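Local coordinates for protein Apc35852 (Geobacillus stearothermophilus, PDB 1U9C) that is of unknown function but belongs to the DJ-1/PfpI family and may act as a cysteine-dependent hydrolase or a chaperone, like its relatives, at residues L26-E29 against E30-P34; V55-P59 against R60-E64; F171-E174 against S175-L179. One frame throughout, in Å; residues are numbered along the deposited sequence.

Interaction 1: residues L26-E29 against E30-P34; sequences LWLE and EFAVP
The carboxylate of E30 lies against the indole of W27, with OE2 3.8 Å from W27 CD1, while E30 OE1 stays 3.7 Å from W27 CB. The carboxylate and ring planes are 30° apart, and the approach is oblique. With CG beside its own backbone N (chi1 -67°) and the chain extended beyond, E30 brings its carboxylate across W27, at a slant to that side chain. The same pair is joined through the backbone, where E30 N donates to W27 O over 3.0 Å in a bent bond.

The first helical turn follows. L28 O receives A32 N at 2.9 Å, nearly in line with its C=O bond, and also takes a weak bond from F31 N. E29 O accepts V33 N at 3.0 Å. P34 has no N-H to give to the preceding turn, and the helix kinks there, with P34 CD resting against E29 O. Outside the backbone, E29 and V33 run side by side, E29 CG 3.7 Å from V33 CG2. From the loop before the helix, L26 CD2 reaches F31 CB at 3.9 Å.

In the DJ-1/PfpI fold, a glutamate at the start of this helix typically faces the reactive cysteine, and E30 fits that role: its OE2 lies close to the sulfinic acid of the oxidised cysteine at position 129. E30 OE1 takes a weak hydrogen bond from G97 N, and the side chain also meets P206 and S209.

Further out, W27 rests on P206 and S61, and the hydroxyl of S61 holds L28 N at the start of the helix. L26 and F31 pack on strand 7-12, and F31 joins L28 and A32 against helix 70-75. Helix 209-221 meets E29 through S209, V33 through R210 and P34 through A213.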
loop_
_atom_site.group_PDB
_atom_site.type_symbol
_atom_site.label_atom_id
_atom_site.label_comp_id
_atom_site.label_asym_id
_atom_site.label_seq_id
_atom_site.Cartn_x
_atom_site.Cartn_y
_atom_site.Cartn_z
ATOM N N LEU A 26 -1.905 5.460 -9.279
ATOM C CA LEU A 26 -1.711 5.669 -7.840
ATOM C C LEU A 26 -2.682 6.691 -7.333
ATOM O O LEU A 26 -2.941 7.721 -7.976
ATOM C CB LEU A 26 -0.296 6.207 -7.635
ATOM C CG LEU A 26 -0.010 6.837 -6.275
ATOM C CD1 LEU A 26 -0.066 5.882 -5.124
ATOM C CD2 LEU A 26 1.368 7.511 -6.361
ATOM N N TRP A 27 -3.286 6.429 -6.170
ATOM C CA TRP A 27 -4.089 7.429 -5.503
ATOM C C TRP A 27 -3.143 8.369 -4.744
ATOM O O TRP A 27 -2.587 7.978 -3.723
ATOM C CB TRP A 27 -5.095 6.816 -4.506
ATOM C CG TRP A 27 -6.139 7.769 -4.137
ATOM C CD1 TRP A 27 -6.090 8.706 -3.129
ATOM C CD2 TRP A 27 -7.353 8.000 -4.838
ATOM N NE1 TRP A 27 -7.238 9.478 -3.152
ATOM C CE2 TRP A 27 -8.005 9.062 -4.201
ATOM C CE3 TRP A 27 -7.954 7.396 -5.948
ATOM C CZ2 TRP A 27 -9.228 9.529 -4.638
ATOM C CZ3 TRP A 27 -9.173 7.878 -6.377
ATOM C CH2 TRP A 27 -9.778 8.902 -5.741
ATOM N N LEU A 28 -2.957 9.557 -5.268
ATOM C CA LEU A 28 -1.886 10.447 -4.834
ATOM C C LEU A 28 -1.764 10.603 -3.326
ATOM O O LEU A 28 -0.663 10.433 -2.758
ATOM C CB LEU A 28 -1.989 11.787 -5.564
ATOM C CG LEU A 28 -0.929 12.789 -5.138
ATOM C CD1 LEU A 28 0.514 12.332 -5.360
ATOM C CD2 LEU A 28 -1.220 14.087 -5.893
ATOM N N GLU A 29 -2.849 10.889 -2.627
ATOM C CA GLU A 29 -2.762 11.189 -1.214
ATOM C C GLU A 29 -2.166 10.031 -0.443
ATOM O O GLU A 29 -1.557 10.222 0.623
ATOM C CB GLU A 29 -4.183 11.535 -0.648
ATOM C CG GLU A 29 -4.255 11.703 0.863
ATOM C CD GLU A 29 -5.617 12.010 1.409
ATOM O OE1 GLU A 29 -6.642 11.874 0.701
ATOM O OE2 GLU A 29 -5.614 12.356 2.619
ATOM N N GLU A 30 -2.469 8.822 -0.864
ATOM C CA GLU A 30 -2.026 7.627 -0.159
ATOM C C GLU A 30 -0.526 7.428 -0.160
ATOM O O GLU A 30 -0.004 6.702 0.678
ATOM C CB GLU A 30 -2.749 6.408 -0.689
ATOM C CG GLU A 30 -4.252 6.440 -0.369
ATOM C CD GLU A 30 -5.048 5.402 -1.034
ATOM O OE1 GLU A 30 -4.537 4.497 -1.621
ATOM O OE2 GLU A 30 -6.317 5.587 -0.945
ATOM N N PHE A 31 0.141 8.023 -1.129
ATOM C CA PHE A 31 1.600 8.162 -1.151
ATOM C C PHE A 31 2.042 9.445 -0.443
ATOM O O PHE A 31 2.918 9.408 0.412
ATOM C CB PHE A 31 2.125 8.178 -2.588
ATOM C CG PHE A 31 3.583 8.428 -2.669
ATOM C CD1 PHE A 31 4.498 7.431 -2.393
ATOM C CD2 PHE A 31 4.089 9.702 -2.923
ATOM C CE1 PHE A 31 5.858 7.693 -2.414
ATOM C CE2 PHE A 31 5.421 9.952 -2.962
ATOM C CZ PHE A 31 6.305 8.962 -2.701
ATOM N N ALA A 32 1.448 10.566 -0.825
ATOM C CA ALA A 32 1.997 11.858 -0.422
ATOM C C ALA A 32 1.890 12.091 1.088
ATOM O O ALA A 32 2.833 12.577 1.715
ATOM C CB ALA A 32 1.316 13.007 -1.165
ATOM N N VAL A 33 0.758 11.771 1.713
ATOM C CA VAL A 33 0.616 12.050 3.130
ATOM C C VAL A 33 1.591 11.163 3.945
ATOM O O VAL A 33 2.322 11.662 4.797
ATOM C CB VAL A 33 -0.837 11.914 3.535
ATOM C CG1 VAL A 33 -0.990 11.657 5.028
ATOM C CG2 VAL A 33 -1.632 13.146 3.063
ATOM N N PRO A 34 1.643 9.855 3.717
ATOM C CA PRO A 34 2.652 9.042 4.382
ATOM C C PRO A 34 4.089 9.486 4.114
ATOM O O PRO A 34 4.909 9.485 5.046
ATOM C CB PRO A 34 2.327 7.616 3.897
ATOM C CG PRO A 34 0.851 7.692 3.642
ATOM C CD PRO A 34 0.687 9.021 2.974
#

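Interaction 2: residues V55-P59 against R60-E64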
loop_
_atom_site.group_PDB
_atom_site.type_symbol
_atom_site.label_atom_id
_atom_site.label_comp_id
_atom_site.label_asym_id
_atom_site.label_seq_id
_atom_site.Cartn_x
_atom_site.Cartn_y
_atom_site.Cartn_z
ATOM N N VAL A 55 5.349 7.763 -12.239
ATOM C CA VAL A 55 4.184 7.034 -11.807
ATOM C C VAL A 55 2.924 7.733 -12.262
ATOM O O VAL A 55 2.743 8.939 -12.037
ATOM C CB VAL A 55 4.250 6.931 -10.327
ATOM C CG1 VAL A 55 2.961 6.471 -9.735
ATOM C CG2 VAL A 55 5.375 5.997 -9.928
ATOM N N PRO A 56 1.976 7.037 -12.862
ATOM C CA PRO A 56 0.709 7.644 -13.260
ATOM C C PRO A 56 -0.209 7.791 -12.059
ATOM O O PRO A 56 -0.252 6.924 -11.185
ATOM C CB PRO A 56 0.118 6.599 -14.230
ATOM C CG PRO A 56 0.631 5.288 -13.694
ATOM C CD PRO A 56 2.048 5.595 -13.179
ATOM N N LEU A 57 -0.952 8.888 -12.017
ATOM C CA LEU A 57 -1.840 9.135 -10.919
ATOM C C LEU A 57 -3.283 8.874 -11.364
ATOM O O LEU A 57 -3.668 9.245 -12.481
ATOM C CB LEU A 57 -1.696 10.602 -10.471
ATOM C CG LEU A 57 -0.252 10.975 -10.056
ATOM C CD1 LEU A 57 -0.131 12.477 -9.614
ATOM C CD2 LEU A 57 0.229 10.004 -8.943
ATOM N N ASP A 58 -4.063 8.301 -10.489
ATOM C CA ASP A 58 -5.499 8.126 -10.749
ATOM C C ASP A 58 -6.052 9.509 -10.950
ATOM O O ASP A 58 -5.861 10.380 -10.091
ATOM C CB ASP A 58 -6.185 7.429 -9.631
ATOM C CG ASP A 58 -7.617 7.068 -9.947
ATOM O OD1 ASP A 58 -8.406 7.970 -10.268
ATOM O OD2 ASP A 58 -7.989 5.846 -9.997
ATOM N N PRO A 59 -6.781 9.782 -12.029
ATOM C CA PRO A 59 -7.280 11.116 -12.269
ATOM C C PRO A 59 -8.231 11.617 -11.229
ATOM O O PRO A 59 -8.307 12.828 -11.048
ATOM C CB PRO A 59 -7.960 10.997 -13.627
ATOM C CG PRO A 59 -7.781 9.662 -14.111
ATOM C CD PRO A 59 -7.091 8.867 -13.138
ATOM N N ARG A 60 -8.920 10.759 -10.504
ATOM C CA ARG A 60 -9.817 11.247 -9.463
ATOM C C ARG A 60 -9.057 11.718 -8.213
ATOM O O ARG A 60 -9.635 12.247 -7.279
ATOM C CB ARG A 60 -10.856 10.157 -9.095
ATOM C CG ARG A 60 -11.852 9.878 -10.220
ATOM C CD ARG A 60 -12.870 10.992 -10.396
ATOM N NE ARG A 60 -13.671 11.305 -9.201
ATOM C CZ ARG A 60 -14.764 10.644 -8.805
ATOM N NH1 ARG A 60 -15.258 9.629 -9.517
ATOM N NH2 ARG A 60 -15.383 11.014 -7.700
ATOM N N SER A 61 -7.730 11.519 -8.195
ATOM C CA SER A 61 -6.933 11.777 -6.999
ATOM C C SER A 61 -6.013 13.007 -7.102
ATOM O O SER A 61 -5.320 13.340 -6.145
ATOM C CB SER A 61 -6.003 10.582 -6.671
ATOM O OG SER A 61 -4.825 10.510 -7.492
ATOM N N ILE A 62 -6.057 13.726 -8.194
ATOM C CA ILE A 62 -5.142 14.826 -8.459
ATOM C C ILE A 62 -5.751 16.201 -8.359
ATOM O O ILE A 62 -5.116 17.189 -8.647
ATOM C CB ILE A 62 -4.552 14.687 -9.883
ATOM C CG1 ILE A 62 -5.602 14.780 -10.990
ATOM C CG2 ILE A 62 -3.677 13.398 -9.987
ATOM C CD1 ILE A 62 -5.031 14.982 -12.393
ATOM N N ASN A 63 -6.996 16.315 -7.885
ATOM C CA ASN A 63 -7.702 17.577 -7.957
ATOM C C ASN A 63 -7.574 18.514 -6.774
ATOM O O ASN A 63 -8.005 19.609 -6.883
ATOM C CB ASN A 63 -9.198 17.370 -8.211
ATOM C CG ASN A 63 -9.509 16.871 -9.569
ATOM O OD1 ASN A 63 -8.716 16.990 -10.503
ATOM N ND2 ASN A 63 -10.768 16.526 -9.752
ATOM N N GLU A 64 -7.081 17.968 -5.669
ATOM C CA GLU A 64 -6.949 18.738 -4.421
ATOM C C GLU A 64 -5.607 18.602 -3.749
ATOM O O GLU A 64 -5.481 18.277 -2.583
ATOM C CB GLU A 64 -8.094 18.368 -3.448
ATOM C CG GLU A 64 -9.497 18.583 -3.949
ATOM C CD GLU A 64 -9.749 20.000 -4.344
ATOM O OE1 GLU A 64 -9.035 20.937 -3.874
ATOM O OE2 GLU A 64 -10.703 20.341 -5.095
HETATM O O HOH W 1 -9.050 14.939 -12.413
#
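I62 closes over the chain before it by two branches: CG1 lies 3.3 Å from P59 O, and CG2 presses on L57 CB at 3.5 Å, tighter than usual carbon contact. Its chi1 of 63° sets CG1 between the backbone N and the carbonyl carbon, beside the P59 oxygen.

P59 and R60 occupy the two central positions of a type I beta turn, in which S61 N donates to D58 O over 2.9 Å. An Asx turn coincides with it, R60 N reaching the anti lone pair of D58 OD1 at 2.8 Å. The R60 chain starts beside that carboxylate, CB 3.5 Å from D58 OD1, then bends at chi2 and chi3 and carries its guanidinium off, making no salt bridge to D58.

The beta turn and its Asx turn sit in the loop between strand 44-49 and helix 70-75. D58 O is gripped twice: S61 OG lies in the carbonyl plane on a lone pair, at 2.8 Å, whereas S61 N comes from well above that plane. A water donates to both P59 O and N63 OD1, linking the turn to a side chain beyond it. Behind it, T24 OG1 bonds D58 OD2, and S61 OG also takes L28 N.

Interaction 3: residues F171-E174 against S175-L179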
loop_
_atom_site.group_PDB
_atom_site.type_symbol
_atom_site.label_atom_id
_atom_site.label_comp_id
_atom_site.label_asym_id
_atom_site.label_seq_id
_atom_site.Cartn_x
_atom_site.Cartn_y
_atom_site.Cartn_z
ATOM N N PHE A 171 -10.587 -9.509 -9.071
ATOM C CA PHE A 171 -11.125 -10.130 -7.847
ATOM C C PHE A 171 -11.523 -8.993 -6.927
ATOM O O PHE A 171 -11.125 -7.848 -7.132
ATOM C CB PHE A 171 -10.062 -10.981 -7.159
ATOM C CG PHE A 171 -8.811 -10.201 -6.790
ATOM C CD1 PHE A 171 -8.661 -9.658 -5.527
ATOM C CD2 PHE A 171 -7.796 -10.051 -7.719
ATOM C CE1 PHE A 171 -7.511 -8.943 -5.214
ATOM C CE2 PHE A 171 -6.666 -9.339 -7.419
ATOM C CZ PHE A 171 -6.512 -8.793 -6.154
ATOM N N LEU A 172 -12.305 -9.271 -5.902
ATOM C CA LEU A 172 -12.642 -8.252 -4.912
ATOM C C LEU A 172 -11.666 -8.374 -3.731
ATOM O O LEU A 172 -11.444 -9.458 -3.212
ATOM C CB LEU A 172 -14.098 -8.338 -4.427
ATOM C CG LEU A 172 -15.162 -7.935 -5.440
ATOM C CD1 LEU A 172 -16.523 -7.898 -4.811
ATOM C CD2 LEU A 172 -14.810 -6.602 -6.096
ATOM N N LEU A 173 -11.076 -7.265 -3.344
ATOM C CA LEU A 173 -9.988 -7.276 -2.379
ATOM C C LEU A 173 -10.380 -7.740 -0.958
ATOM O O LEU A 173 -9.779 -8.657 -0.439
ATOM C CB LEU A 173 -9.372 -5.895 -2.342
ATOM C CG LEU A 173 -8.207 -5.703 -1.372
ATOM C CD1 LEU A 173 -7.176 -6.726 -1.624
ATOM C CD2 LEU A 173 -7.584 -4.332 -1.534
ATOM N N GLU A 174 -11.423 -7.154 -0.399
ATOM C CA GLU A 174 -11.879 -7.571 0.940
ATOM C C GLU A 174 -12.240 -9.067 0.941
ATOM O O GLU A 174 -11.826 -9.865 1.800
ATOM C CB GLU A 174 -13.100 -6.730 1.384
ATOM C CG GLU A 174 -13.900 -7.324 2.555
ATOM C CD GLU A 174 -15.159 -6.531 2.929
ATOM O OE1 GLU A 174 -15.505 -5.479 2.325
ATOM O OE2 GLU A 174 -15.863 -6.988 3.878
ATOM N N SER A 175 -13.026 -9.455 -0.062
ATOM C CA SER A 175 -13.462 -10.834 -0.190
ATOM C C SER A 175 -12.287 -11.779 -0.267
ATOM O O SER A 175 -12.270 -12.848 0.347
ATOM C CB SER A 175 -14.278 -10.977 -1.476
ATOM O OG SER A 175 -15.540 -10.369 -1.279
ATOM N N THR A 176 -11.294 -11.366 -1.047
ATOM C CA THR A 176 -10.149 -12.214 -1.276
ATOM C C THR A 176 -9.257 -12.311 -0.032
ATOM O O THR A 176 -8.727 -13.379 0.310
ATOM C CB THR A 176 -9.444 -11.798 -2.598
ATOM O OG1 THR A 176 -10.386 -11.946 -3.673
ATOM C CG2 THR A 176 -8.356 -12.775 -2.997
ATOM N N LEU A 177 -9.067 -11.179 0.656
ATOM C CA LEU A 177 -8.319 -11.212 1.902
ATOM C C LEU A 177 -8.966 -12.124 2.936
ATOM O O LEU A 177 -8.291 -12.894 3.616
ATOM C CB LEU A 177 -8.199 -9.811 2.499
ATOM C CG LEU A 177 -7.290 -8.851 1.773
ATOM C CD1 LEU A 177 -7.569 -7.446 2.253
ATOM C CD2 LEU A 177 -5.836 -9.254 1.904
ATOM N N ARG A 178 -10.284 -12.059 3.056
ATOM C CA ARG A 178 -10.978 -13.002 3.938
ATOM C C ARG A 178 -10.831 -14.467 3.494
ATOM O O ARG A 178 -10.567 -15.347 4.298
ATOM C CB ARG A 178 -12.440 -12.621 4.098
ATOM C CG ARG A 178 -13.196 -13.580 4.949
ATOM C CD ARG A 178 -14.681 -13.284 5.058
ATOM N NE ARG A 178 -14.910 -11.887 5.424
ATOM C CZ ARG A 178 -15.247 -10.919 4.584
ATOM N NH1 ARG A 178 -15.426 -9.703 5.054
ATOM N NH2 ARG A 178 -15.417 -11.153 3.277
ATOM N N LEU A 179 -10.949 -14.703 2.202
ATOM C CA LEU A 179 -10.759 -16.020 1.635
ATOM C C LEU A 179 -9.366 -16.567 1.917
ATOM O O LEU A 179 -9.221 -17.776 2.124
ATOM C CB LEU A 179 -11.019 -15.954 0.118
ATOM C CG LEU A 179 -11.129 -17.208 -0.710
ATOM C CD1 LEU A 179 -12.203 -18.079 -0.127
ATOM C CD2 LEU A 179 -11.462 -16.846 -2.168
#
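E174 and R178, one helical turn apart, lie side by side and point the same way, joined by a salt bridge from R178 NH1 to E174 OE2 at 3.0 Å. The acceptor uses its anti lone pair and sits at the edge of the guanidinium, in its plane, although the carboxylate itself is turned 59° from that plane. E174 is extended beyond CG, whereas R178 bends at chi3 (-51°); this bend swings the guanidinium back along the helix and brings one of its faces over E174 O. That carbonyl accepts R178 N, also at 3.0 Å.

T176 and F171 meet at about a right angle. The hydroxyl of T176 comes obliquely to the ring, OG1 3.4 Å from F171 CD1, and at the same time donates to L172 O at 2.7 Å. L172 is the N-cap residue of helix 173-179, and its carbonyl also takes T176 N at 2.9 Å, so one residue grips it through both backbone and side chain. The chi1 of T176, -60°, sets OG1 beside its own backbone N, where both donors can reach the same oxygen.

L173 and L177 cross at a slant on a third side, CD1 to CD1 at 4.0 Å, and in the backbone L177 N donates to L173 O at 2.8 Å. L172 CB lies about as far from the CB of S175 as those two methyls lie from each other.

This short helix is tied to the start of helix 157-163 by polar contacts: E174 OE1 takes D157 N, and S175 OG bonds D157 OD2, while L172 packs on D157 and E160. L173 and L177 rest on S154 in the loop before helix 157-163, and E174 and R178 lean on F184 of strand 183-184.

In the fold
Interaction 1 is the buried member of the set, on a helix start that lies against the central sheet and beside the oxidised cysteine. Interaction 2 is a surface-edged loop turn, and interaction 3 a half-buried short helix on the opposite side of the chain's centre from interaction 1. Interactions 1 and 2 touch directly: L26 N and O pair with P56 O and D58 N, and W27 packs on S61, so the loop lies against the entrance to helix 28-40 and bonds to it. Both helix starts combine backbone bonds with glutamates, but E174 is shared between R178 and D157 N, whereas E30 is buried close to the oxidised cysteine at position 129; interaction 2 relies on turn bonds and a bridging water.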